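Local coordinates for protein ribosomal RNA small subunit methyltransferase E (Thermotoga maritima, PDB 1Z85) that probably methylates the N3 position of a specific uridine in 16S ribosomal RNA, using S-adenosyl-L-methionine as methyl donor, within the assembled 30S ribosomal subunit, at residues 31-34 and 35-39; 103-106 and 107-110; 125-128 and 129-132. All coordinates share one frame; numbering follows the deposited sequence.

Contact 1 (31-34 and 35-39); sequences REAH and HMRVV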
loop_
_atom_site.group_PDB
_atom_site.type_symbol
_atom_site.label_atom_id
_atom_site.label_comp_id
_atom_site.label_asym_id
_atom_site.label_seq_id
_atom_site.Cartn_x
_atom_site.Cartn_y
_atom_site.Cartn_z
ATOM N N ARG B 31 -25.817 11.662 -6.881
ATOM C CA ARG B 31 -24.880 10.789 -6.220
ATOM C C ARG B 31 -24.874 11.029 -4.724
ATOM O O ARG B 31 -24.950 10.078 -3.962
ATOM C CB ARG B 31 -23.497 11.000 -6.822
ATOM C CG ARG B 31 -22.360 10.425 -6.012
ATOM C CD ARG B 31 -21.090 10.430 -6.828
ATOM N NE ARG B 31 -21.223 9.450 -7.879
ATOM C CZ ARG B 31 -20.783 8.193 -7.822
ATOM N NH1 ARG B 31 -20.104 7.720 -6.767
ATOM N NH2 ARG B 31 -20.990 7.409 -8.869
ATOM N N GLU B 32 -24.813 12.292 -4.306
ATOM C CA GLU B 32 -24.801 12.618 -2.869
ATOM C C GLU B 32 -26.121 12.302 -2.200
ATOM O O GLU B 32 -26.124 11.801 -1.077
ATOM C CB GLU B 32 -24.478 14.094 -2.583
ATOM C CG GLU B 32 -23.080 14.542 -2.903
ATOM C CD GLU B 32 -21.981 13.683 -2.258
ATOM O OE1 GLU B 32 -21.769 13.787 -1.022
ATOM O OE2 GLU B 32 -21.333 12.915 -3.009
ATOM N N ALA B 33 -27.235 12.609 -2.858
ATOM C CA ALA B 33 -28.536 12.327 -2.258
ATOM C C ALA B 33 -28.713 10.837 -1.960
ATOM O O ALA B 33 -29.351 10.485 -0.966
ATOM C CB ALA B 33 -29.675 12.836 -3.138
ATOM N N HIS B 34 -28.189 9.969 -2.822
ATOM C CA HIS B 34 -28.232 8.532 -2.568
ATOM C C HIS B 34 -27.414 8.160 -1.339
ATOM O O HIS B 34 -27.806 7.290 -0.582
ATOM C CB HIS B 34 -27.724 7.729 -3.773
ATOM C CG HIS B 34 -27.734 6.243 -3.556
ATOM N ND1 HIS B 34 -26.580 5.506 -3.372
ATOM C CD2 HIS B 34 -28.759 5.362 -3.461
ATOM C CE1 HIS B 34 -26.892 4.236 -3.193
ATOM N NE2 HIS B 34 -28.206 4.121 -3.245
ATOM N N HIS B 35 -26.282 8.833 -1.148
ATOM C CA HIS B 35 -25.353 8.544 -0.044
ATOM C C HIS B 35 -25.990 8.986 1.252
ATOM O O HIS B 35 -25.790 8.360 2.277
ATOM C CB HIS B 35 -23.962 9.188 -0.336
ATOM C CG HIS B 35 -23.018 9.278 0.838
ATOM N ND1 HIS B 35 -22.045 10.258 0.923
ATOM C CD2 HIS B 35 -22.881 8.519 1.955
ATOM C CE1 HIS B 35 -21.361 10.108 2.045
ATOM N NE2 HIS B 35 -21.849 9.061 2.690
HETATM N N MSE B 36 -26.801 10.033 1.191
HETATM C CA MSE B 36 -27.521 10.527 2.375
HETATM C C MSE B 36 -28.672 9.596 2.769
HETATM O O MSE B 36 -28.869 9.334 3.943
HETATM C CB MSE B 36 -28.062 11.933 2.128
HETATM C CG MSE B 36 -26.978 13.002 1.976
HETATM SE SE MSE B 36 -27.688 14.824 1.565
HETATM C CE MSE B 36 -25.969 15.920 1.789
ATOM N N ARG B 37 -29.414 9.106 1.779
ATOM C CA ARG B 37 -30.461 8.092 1.996
ATOM C C ARG B 37 -29.935 6.771 2.553
ATOM O O ARG B 37 -30.654 6.063 3.261
ATOM C CB ARG B 37 -31.225 7.802 0.703
ATOM C CG ARG B 37 -32.494 8.606 0.554
ATOM C CD ARG B 37 -33.316 8.131 -0.649
ATOM N NE ARG B 37 -32.538 8.134 -1.895
ATOM C CZ ARG B 37 -32.074 9.226 -2.510
ATOM N NH1 ARG B 37 -32.271 10.453 -2.002
ATOM N NH2 ARG B 37 -31.391 9.087 -3.646
ATOM N N VAL B 38 -28.697 6.443 2.212
ATOM C CA VAL B 38 -28.009 5.278 2.765
ATOM C C VAL B 38 -27.725 5.480 4.266
ATOM O O VAL B 38 -28.088 4.637 5.087
ATOM C CB VAL B 38 -26.739 4.959 1.927
ATOM C CG1 VAL B 38 -25.520 4.608 2.792
ATOM C CG2 VAL B 38 -27.054 3.864 0.910
ATOM N N VAL B 39 -27.120 6.610 4.623
ATOM C CA VAL B 39 -26.964 7.013 6.033
ATOM C C VAL B 39 -28.339 7.347 6.679
ATOM O O VAL B 39 -28.444 7.559 7.901
ATOM C CB VAL B 39 -25.943 8.198 6.142
ATOM C CG1 VAL B 39 -25.912 8.813 7.543
ATOM C CG2 VAL B 39 -24.550 7.718 5.763
#
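In the short helix 30-38 of the N-terminal PUA-like domain, A33 and H34 meet R37 and V38 one turn further on. R37 N donates to A33 O at 3.1 Å with an N-H...O angle of 164°, and V38 N to H34 O; M36 N donates to E32 O at 3.0 Å. The R37 side chain, bent at chi3 (-55°), folds back over the preceding turn instead of running outward. One face of its guanidinium comes to rest on the A33 carbonyl, whose oxygen sits 3.0 Å above the plane and offset toward the rim, while NH2 approaches H34 CA at 3.4 Å. The contact with the carbonyl is one of van der Waals packing, and NH1 is badly angled for a hydrogen bond to A33 O; both terminal nitrogens make weak hydrogen bonds elsewhere, NH1 to K65 O and NH2 to K66 O. The imidazole of H34 lies obliquely to V38, CE1 being 4.1 Å from V38 CG2. On another side of the helix E32 and H35 run alongside each other. Their carboxylate and ring planes are nearly perpendicular, 85° apart, and E32 OE1 stands at the ring edge, 4.0 Å from H35 ND1. K140 joins the two, bonding to H35 ND1 and forming a salt bridge with E32 OE2, which R136 also engages. Y18 N donates to E32 OE1, so the buried carboxylate is gripped at both oxygens. A33, M36 and R37 pack on L64 of strand 55-64, E32 and M36 on F17 of strand 16-22, and the charged side of the helix faces helix 128-142, where R31 pairs with E137.

Contact 2 (103-106 and 107-110); sequences IEKC and VELG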
loop_
_atom_site.group_PDB
_atom_site.type_symbol
_atom_site.label_atom_id
_atom_site.label_comp_id
_atom_site.label_asym_id
_atom_site.label_seq_id
_atom_site.Cartn_x
_atom_site.Cartn_y
_atom_site.Cartn_z
ATOM N N ILE B 103 -5.104 7.334 -8.610
ATOM C CA ILE B 103 -5.865 8.503 -8.234
ATOM C C ILE B 103 -6.254 8.544 -6.746
ATOM O O ILE B 103 -6.176 9.589 -6.112
ATOM C CB ILE B 103 -7.185 8.546 -9.002
ATOM C CG1 ILE B 103 -6.946 8.639 -10.516
ATOM C CG2 ILE B 103 -8.020 9.733 -8.565
ATOM C CD1 ILE B 103 -8.213 8.317 -11.322
ATOM N N GLU B 104 -6.700 7.424 -6.203
ATOM C CA GLU B 104 -7.114 7.370 -4.780
ATOM C C GLU B 104 -5.960 7.663 -3.854
ATOM O O GLU B 104 -6.078 8.390 -2.848
ATOM C CB GLU B 104 -7.745 6.011 -4.461
ATOM C CG GLU B 104 -9.252 5.929 -4.856
ATOM C CD GLU B 104 -9.941 4.528 -4.737
ATOM O OE1 GLU B 104 -9.340 3.520 -4.265
ATOM O OE2 GLU B 104 -11.116 4.466 -5.187
ATOM N N LYS B 105 -4.826 7.084 -4.193
ATOM C CA LYS B 105 -3.558 7.307 -3.465
ATOM C C LYS B 105 -3.058 8.687 -3.574
ATOM O O LYS B 105 -2.528 9.226 -2.613
ATOM C CB LYS B 105 -2.496 6.330 -3.955
ATOM C CG LYS B 105 -2.510 4.970 -3.213
ATOM C CD LYS B 105 -3.922 4.494 -2.909
ATOM C CE LYS B 105 -4.044 3.847 -1.581
ATOM N NZ LYS B 105 -5.494 3.679 -1.162
ATOM N N CYS B 106 -3.202 9.297 -4.736
ATOM C CA CYS B 106 -2.881 10.725 -4.867
ATOM C C CYS B 106 -3.686 11.642 -3.940
ATOM O O CYS B 106 -3.154 12.594 -3.371
ATOM C CB CYS B 106 -3.118 11.188 -6.297
ATOM S SG CYS B 106 -1.850 10.702 -7.465
ATOM N N VAL B 107 -4.981 11.392 -3.796
ATOM C CA VAL B 107 -5.790 12.138 -2.798
ATOM C C VAL B 107 -5.246 11.899 -1.426
ATOM O O VAL B 107 -5.002 12.817 -0.655
ATOM C CB VAL B 107 -7.291 11.686 -2.805
ATOM C CG1 VAL B 107 -8.109 12.419 -1.775
ATOM C CG2 VAL B 107 -7.909 11.854 -4.183
ATOM N N GLU B 108 -5.071 10.635 -1.113
ATOM C CA GLU B 108 -4.635 10.221 0.183
ATOM C C GLU B 108 -3.315 10.795 0.655
ATOM O O GLU B 108 -3.164 11.118 1.816
ATOM C CB GLU B 108 -4.500 8.694 0.196
ATOM C CG GLU B 108 -4.894 8.130 1.453
ATOM C CD GLU B 108 -4.603 6.652 1.569
ATOM O OE1 GLU B 108 -4.728 5.925 0.565
ATOM O OE2 GLU B 108 -4.267 6.254 2.701
ATOM N N LEU B 109 -2.358 10.858 -0.252
ATOM C CA LEU B 109 -0.979 11.241 0.020
ATOM C C LEU B 109 -0.684 12.712 -0.205
ATOM O O LEU B 109 0.490 13.115 -0.335
ATOM C CB LEU B 109 -0.011 10.406 -0.856
ATOM C CG LEU B 109 -0.084 8.891 -0.561
ATOM C CD1 LEU B 109 0.698 8.071 -1.553
ATOM C CD2 LEU B 109 0.397 8.617 0.853
ATOM N N GLY B 110 -1.717 13.522 -0.273
ATOM C CA GLY B 110 -1.518 14.957 -0.343
ATOM C C GLY B 110 -1.013 15.537 -1.656
ATOM O O GLY B 110 -0.546 16.677 -1.704
#
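K105 and E108, one turn apart near the C-terminal end of helix 96-108, are joined by a salt bridge between side chains that run side by side. From K105 CB, which approaches L109 CD1 at 4.4 Å, the lysine chain bends at chi2 (38°) and again at chi3, a course that carries its end alongside E108. CD comes within 3.8 Å of E108 OE1, CE packs closer against the same oxygen, and NZ completes the approach at 2.9 Å from E108 OE1 in a weak hydrogen bond that forms part of the salt bridge. The chain of E108 is extended beyond CG, presenting OE1 to the lysine, while OE2 accepts from T218 OG1 and R215 N of the second subunit. Both oxygens of this buried carboxylate are therefore engaged, one within the helix and the other across the dimer interface. The K105 side chain also packs on T218 of the second subunit. An alanine in place of K105 would probably leave E108 OE1 without its positive partner and open a gap beside that threonine.

L109 N donates to K105 O at 2.9 Å, and L109 CG lies over that oxygen at 3.2 Å. V107 CG2 similarly packs against I103 O at 3.4 Å. G110, with positive phi (74°), is the C-prime residue of a Schellman motif that ends the helix, through V111 N to C106 O and a weak bond from G110 N to V107 O.

The helix is the crossover of a beta-alpha-beta unit between strands 87-92 and 113-117. I103 packs on F116 and C106 on I114 of strand 113-117, I103 and V107 meet helix 128-142, and on helix 216-230 K105 lies against I221 and L109 against V224.

Contact 3 (125-128 and 129-132); sequences EISL and DKAK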
loop_
_atom_site.group_PDB
_atom_site.type_symbol
_atom_site.label_atom_id
_atom_site.label_comp_id
_atom_site.label_asym_id
_atom_site.label_seq_id
_atom_site.Cartn_x
_atom_site.Cartn_y
_atom_site.Cartn_z
ATOM N N GLU B 125 -8.184 4.952 -22.522
ATOM C CA GLU B 125 -8.705 6.299 -22.416
ATOM C C GLU B 125 -9.227 6.417 -21.016
ATOM O O GLU B 125 -9.522 5.405 -20.384
ATOM C CB GLU B 125 -9.860 6.545 -23.401
ATOM C CG GLU B 125 -9.554 6.389 -24.931
ATOM C CD GLU B 125 -8.572 7.477 -25.535
ATOM O OE1 GLU B 125 -8.537 8.637 -25.086
ATOM O OE2 GLU B 125 -7.814 7.155 -26.498
ATOM N N ILE B 126 -9.382 7.647 -20.559
ATOM C CA ILE B 126 -10.023 7.966 -19.286
ATOM C C ILE B 126 -11.117 8.998 -19.483
ATOM O O ILE B 126 -10.960 9.954 -20.288
ATOM C CB ILE B 126 -8.999 8.443 -18.207
ATOM C CG1 ILE B 126 -9.644 8.562 -16.828
ATOM C CG2 ILE B 126 -8.335 9.738 -18.544
ATOM C CD1 ILE B 126 -8.589 8.652 -15.767
ATOM N N SER B 127 -12.220 8.798 -18.762
ATOM C CA SER B 127 -13.262 9.824 -18.610
ATOM C C SER B 127 -12.884 10.752 -17.430
ATOM O O SER B 127 -12.807 10.323 -16.270
ATOM C CB SER B 127 -14.620 9.206 -18.321
ATOM O OG SER B 127 -15.572 10.229 -17.927
ATOM N N LEU B 128 -12.629 12.008 -17.731
ATOM C CA LEU B 128 -12.252 12.964 -16.726
ATOM C C LEU B 128 -13.340 13.172 -15.695
ATOM O O LEU B 128 -13.052 13.373 -14.532
ATOM C CB LEU B 128 -11.857 14.288 -17.378
ATOM C CG LEU B 128 -10.782 15.076 -16.665
ATOM C CD1 LEU B 128 -9.423 14.390 -16.801
ATOM C CD2 LEU B 128 -10.754 16.506 -17.199
ATOM N N ASP B 129 -14.602 13.041 -16.078
ATOM C CA ASP B 129 -15.678 13.087 -15.089
ATOM C C ASP B 129 -15.663 11.910 -14.125
ATOM O O ASP B 129 -15.996 12.068 -12.941
ATOM C CB ASP B 129 -17.032 13.173 -15.805
ATOM C CG ASP B 129 -17.294 14.565 -16.415
ATOM O OD1 ASP B 129 -16.469 15.509 -16.261
ATOM O OD2 ASP B 129 -18.342 14.710 -17.066
ATOM N N LYS B 130 -15.248 10.738 -14.607
ATOM C CA LYS B 130 -15.138 9.570 -13.746
ATOM C C LYS B 130 -14.010 9.767 -12.777
ATOM O O LYS B 130 -14.153 9.444 -11.609
ATOM C CB LYS B 130 -14.962 8.269 -14.548
ATOM C CG LYS B 130 -15.174 6.929 -13.725
ATOM C CD LYS B 130 -15.168 5.644 -14.619
ATOM C CE LYS B 130 -16.293 5.626 -15.700
ATOM N NZ LYS B 130 -15.888 5.876 -17.165
ATOM N N ALA B 131 -12.890 10.309 -13.242
ATOM C CA ALA B 131 -11.739 10.537 -12.384
ATOM C C ALA B 131 -12.090 11.528 -11.247
ATOM O O ALA B 131 -11.772 11.298 -10.076
ATOM C CB ALA B 131 -10.595 11.028 -13.207
ATOM N N LYS B 132 -12.826 12.570 -11.579
ATOM C CA LYS B 132 -13.338 13.486 -10.557
ATOM C C LYS B 132 -14.241 12.836 -9.521
ATOM O O LYS B 132 -14.220 13.202 -8.349
ATOM C CB LYS B 132 -14.113 14.612 -11.225
ATOM C CG LYS B 132 -13.276 15.556 -12.111
ATOM C CD LYS B 132 -14.150 16.674 -12.695
ATOM C CE LYS B 132 -13.422 17.463 -13.817
ATOM N NZ LYS B 132 -12.459 18.456 -13.252
#
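S127 accepts hydrogen bonds from the backbone N of K130 and of A131, holding the first turn of helix 128-142. S127 OG, turned anti to its own N (chi1 169°), accepts weakly from K130 N at 3.4 Å. S127 O receives the stronger bond, from A131 N at 3.0 Å, and a weak second one from K130 N. L128 O then takes K132 N at 3.1 Å in a nearly straight bond of 166°.

Apolar contact is made by I126, whose CD1 reaches A131 CB at 4.0 Å. Here both side chains also meet F116 of strand 113-117, and L128 joins them there while packing on V150 and F152 of strand 149-152.

The two lysines pack differently. K130, bent at chi3 and chi4, curls back until NZ lies 3.7 Å from S127 CB, and also touches W96. K132 packs by its methylenes, running CG past L128 O at 3.3 Å before CE comes 4.4 Å from L128 CD2.

A serine N-cap whose side chain accepts, here weakly, from the backbone N three residues further on is a classic helix start, opening the helix that follows strand 113-117 in the SPOUT-type methyltransferase domain.

How the contacts relate
The three contacts follow one another along the chain, contact 1 in the PUA-like domain and contacts 2 and 3 in the methyltransferase domain. Contact 1 lies about 23 Å from contact 2 and 22 Å from contact 3, centre to centre, and touches neither. Contacts 2 and 3, with centres about 16 Å apart, meet where I103 CD1 packs on A131 CB at 4.1 Å, and both lie against strand 113-117 of the parallel sheet. Helix 128-142, which begins in contact 3, joins the PUA-like domain to the knotted alpha/beta methyltransferase domain, its later residues R136, E137 and K140 pairing with the helix of contact 1, while contact 2 alone reaches the second subunit and helps form the dimer interface.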